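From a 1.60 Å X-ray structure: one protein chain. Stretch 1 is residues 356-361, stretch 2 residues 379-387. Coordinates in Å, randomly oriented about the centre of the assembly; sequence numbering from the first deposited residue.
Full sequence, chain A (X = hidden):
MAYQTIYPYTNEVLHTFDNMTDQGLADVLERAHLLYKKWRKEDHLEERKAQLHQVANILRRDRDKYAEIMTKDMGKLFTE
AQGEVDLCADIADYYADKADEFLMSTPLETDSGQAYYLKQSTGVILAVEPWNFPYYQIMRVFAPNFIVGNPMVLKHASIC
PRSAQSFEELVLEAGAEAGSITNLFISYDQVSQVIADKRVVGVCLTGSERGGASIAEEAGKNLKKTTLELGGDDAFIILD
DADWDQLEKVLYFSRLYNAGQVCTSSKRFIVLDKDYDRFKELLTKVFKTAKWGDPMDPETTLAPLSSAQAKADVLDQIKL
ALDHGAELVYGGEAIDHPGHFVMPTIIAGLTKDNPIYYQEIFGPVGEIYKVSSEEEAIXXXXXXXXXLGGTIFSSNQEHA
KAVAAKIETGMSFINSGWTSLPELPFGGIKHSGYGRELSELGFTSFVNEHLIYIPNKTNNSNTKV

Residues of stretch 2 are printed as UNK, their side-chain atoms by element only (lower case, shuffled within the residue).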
# COMPACT_ATOMS: atom_id res chain seq x y z
N ILE A 356 -20.15 23.42 2.20
CA ILE A 356 -19.51 23.43 0.89
C ILE A 356 -18.04 23.93 0.94
O ILE A 356 -17.25 23.64 0.05
CB ILE A 356 -20.40 24.18 -0.15
CG1 ILE A 356 -21.73 23.43 -0.32
CG2 ILE A 356 -19.72 24.32 -1.50
CD1 ILE A 356 -21.57 21.97 -0.78
N TYR A 357 -17.67 24.64 2.01
CA TYR A 357 -16.28 25.05 2.21
C TYR A 357 -15.33 23.86 2.09
O TYR A 357 -14.21 24.00 1.61
CB TYR A 357 -16.11 25.69 3.60
CG TYR A 357 -14.81 26.44 3.83
CD1 TYR A 357 -13.65 25.78 4.23
CD2 TYR A 357 -14.75 27.82 3.67
CE1 TYR A 357 -12.46 26.48 4.45
CE2 TYR A 357 -13.58 28.52 3.89
CZ TYR A 357 -12.44 27.85 4.28
OH TYR A 357 -11.28 28.58 4.49
N TYR A 358 -15.81 22.68 2.50
CA TYR A 358 -14.97 21.49 2.57
C TYR A 358 -15.41 20.35 1.65
O TYR A 358 -14.85 19.25 1.73
CB TYR A 358 -14.91 20.96 4.02
CG TYR A 358 -14.23 21.91 4.98
CD1 TYR A 358 -12.85 22.07 4.98
CD2 TYR A 358 -14.97 22.63 5.91
CE1 TYR A 358 -12.23 22.93 5.86
CE2 TYR A 358 -14.36 23.49 6.80
CZ TYR A 358 -12.99 23.63 6.77
OH TYR A 358 -12.38 24.49 7.65
N GLN A 359 -16.40 20.58 0.80
CA GLN A 359 -16.94 19.52 -0.06
C GLN A 359 -16.48 19.63 -1.50
O GLN A 359 -16.41 20.73 -2.04
CB GLN A 359 -18.47 19.54 -0.07
CG GLN A 359 -19.11 19.07 1.22
CD GLN A 359 -20.60 18.84 1.06
OE1 GLN A 359 -21.11 18.61 -0.04
NE2 GLN A 359 -21.32 18.91 2.18
N GLU A 360 -16.19 18.50 -2.13
CA GLU A 360 -15.89 18.46 -3.56
C GLU A 360 -17.17 18.56 -4.37
O GLU A 360 -18.10 17.76 -4.17
CB GLU A 360 -15.16 17.16 -3.91
CG GLU A 360 -14.97 16.94 -5.40
CD GLU A 360 -14.29 15.62 -5.71
OE1 GLU A 360 -14.58 14.63 -5.01
OE2 GLU A 360 -13.46 15.58 -6.65
N ILE A 361 -17.24 19.53 -5.29
CA ILE A 361 -18.36 19.63 -6.22
C ILE A 361 -17.93 19.10 -7.59
O ILE A 361 -17.06 19.69 -8.26
CB ILE A 361 -18.84 21.09 -6.37
CG1 ILE A 361 -19.28 21.66 -5.03
CG2 ILE A 361 -20.02 21.14 -7.34
CD1 ILE A 361 -19.74 23.11 -5.11
N UNK A 379 -2.35 28.03 4.26
CA UNK A 379 -3.21 27.53 5.34
C UNK A 379 -4.57 27.06 4.82
O UNK A 379 -5.03 25.95 5.14
o UNK A 379 -4.05 26.59 9.34
c UNK A 379 -4.24 28.20 7.60
c UNK A 379 -3.44 27.36 8.58
o UNK A 379 -2.19 27.48 8.58
c UNK A 379 -3.42 28.63 6.39
N UNK A 380 -5.22 27.89 4.00
CA UNK A 380 -6.51 27.52 3.42
C UNK A 380 -6.36 26.33 2.46
O UNK A 380 -7.14 25.39 2.51
c UNK A 380 -7.19 28.72 2.72
c UNK A 380 -7.54 29.78 3.75
c UNK A 380 -8.45 28.28 2.00
N UNK A 381 -5.33 26.37 1.62
CA UNK A 381 -5.07 25.25 0.71
C UNK A 381 -4.97 23.92 1.46
O UNK A 381 -5.50 22.90 1.00
c UNK A 381 -3.80 25.52 -0.10
N UNK A 382 -4.33 23.95 2.63
CA UNK A 382 -4.08 22.73 3.39
C UNK A 382 -5.19 22.38 4.36
O UNK A 382 -5.20 21.27 4.91
c UNK A 382 -1.56 22.79 3.20
o UNK A 382 -1.69 22.35 2.05
n UNK A 382 -0.40 23.24 3.67
c UNK A 382 -2.74 22.81 4.13
N UNK A 383 -6.12 23.32 4.57
CA UNK A 383 -7.28 23.04 5.42
C UNK A 383 -8.31 22.31 4.58
O UNK A 383 -9.32 22.87 4.16
c UNK A 383 -9.00 24.09 6.96
o UNK A 383 -9.04 23.00 7.58
o UNK A 383 -9.86 24.99 7.11
c UNK A 383 -7.85 24.34 6.00
N UNK A 384 -8.03 21.03 4.32
CA UNK A 384 -8.83 20.25 3.39
C UNK A 384 -8.73 18.78 3.76
O UNK A 384 -7.68 18.32 4.22
c UNK A 384 -8.30 20.44 1.97
o UNK A 384 -9.07 19.71 1.03
N UNK A 385 -9.83 18.05 3.59
CA UNK A 385 -9.82 16.60 3.73
C UNK A 385 -9.25 15.93 2.50
O UNK A 385 -9.04 14.72 2.50
n UNK A 385 -13.05 16.88 5.34
c UNK A 385 -11.23 16.09 3.97
o UNK A 385 -11.05 16.51 6.30
c UNK A 385 -11.78 16.51 5.31
N UNK A 386 -8.98 16.72 1.47
CA UNK A 386 -8.42 16.21 0.22
C UNK A 386 -7.00 16.68 0.04
O UNK A 386 -6.55 17.61 0.70
c UNK A 386 -11.19 15.13 -1.30
c UNK A 386 -10.72 16.35 -0.84
o UNK A 386 -14.73 15.35 -0.52
c UNK A 386 -12.52 14.79 -1.19
c UNK A 386 -12.97 16.90 -0.15
c UNK A 386 -11.63 17.23 -0.26
c UNK A 386 -9.26 16.71 -0.95
c UNK A 386 -13.40 15.68 -0.62
N UNK A 387 -6.28 16.04 -0.87
CA UNK A 387 -4.94 16.49 -1.20
C UNK A 387 -4.47 15.78 -2.44
O UNK A 387 -3.53 15.00 -2.40
O HOH W 1 -11.28 23.73 2.01
O HOH W 2 -9.37 27.31 5.88
O HOH W 3 -12.24 19.38 2.52
O HOH W 4 -14.84 16.80 3.07

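Position 379 carries three carbons in a row, the third bearing two oxygens. That is a carboxylate on a two-carbon arm, so the residue is Glu379. It lies on the helix, out of reach of stretch 1.

Position 380 has three side-chain carbons, one of them carrying the other two. A fork at CB with no polar atom means valine. Val380 CG1 lies 3.8 Å from Tyr357 OH, a van der Waals contact beside the hydroxyl.

Position 381 has a single side-chain carbon and is Ala381. It is buried and does not touch stretch 1.

Position 382 has two carbons, the second bearing one oxygen and one nitrogen. This short amide is Asn382. Its oxygen and nitrogen are both hydrogen-bonded elsewhere in the structure. It is the last residue of the helix.

Position 383 has two carbons, the second bearing two oxygens. A carboxylate one carbon shorter than that of Glu379 identifies Asp383. Its CA-to-CB bond points toward stretch 1. Tyr358 OH donates a hydrogen bond to Asp383 OD2 at 2.6 Å, a short distance. The same oxygen receives a bond from water 2, with 2.7 Å between OD2 of Asp383 and the water oxygen. That water is also hydrogen-bonded to Tyr357 OH, again with 2.7 Å between Tyr357 OH and the water oxygen. Asp383 is the first residue past the helix to leave helical phi/psi.

Position 384 has one carbon and then one oxygen, which is Ser384. Its CA is 6.3 Å from the CA of Tyr358, yet its side chain makes no direct contact with stretch 1. The hydroxyl serves its own stretch: OG of Ser384 accepts a hydrogen bond from the backbone N of residue 386 at 3.0 Å.

Position 385 has two carbons, the second bearing one oxygen and one nitrogen, so it is Asn385. It reaches stretch 1 through water. Water 3 donates to Tyr358 O and accepts from Asn385 N. Water 4 donates to the same carbonyl and accepts from Asn385 ND2.

Position 386 has one carbon leading to a ring of six carbons that bears one oxygen. This phenol is Tyr386. CE1 of Tyr386 approaches Tyr358 O at 3.5 Å, with the carbonyl oxygen at the ring edge. Farther out, Tyr386 OH lies 3.9 Å from Glu360 CB.

Position 387 has no side-chain atoms and is Gly387. It makes no contact with stretch 1.

The contact is small, burying 344 Å² over both sides, and rests on one direct hydrogen bond supported by four waters. Asp383 OD2 links to both tyrosine hydroxyls, directly to Tyr358 and through water 2 to Tyr357. Water 1 joins the backbones, donating to Tyr357 O and Asp383 O. Waters 3 and 4 connect Tyr358 O to Asn385. Val380 and Tyr386 add packing around this polar network.

Stretch 2 (379-387) EVANDSNYG
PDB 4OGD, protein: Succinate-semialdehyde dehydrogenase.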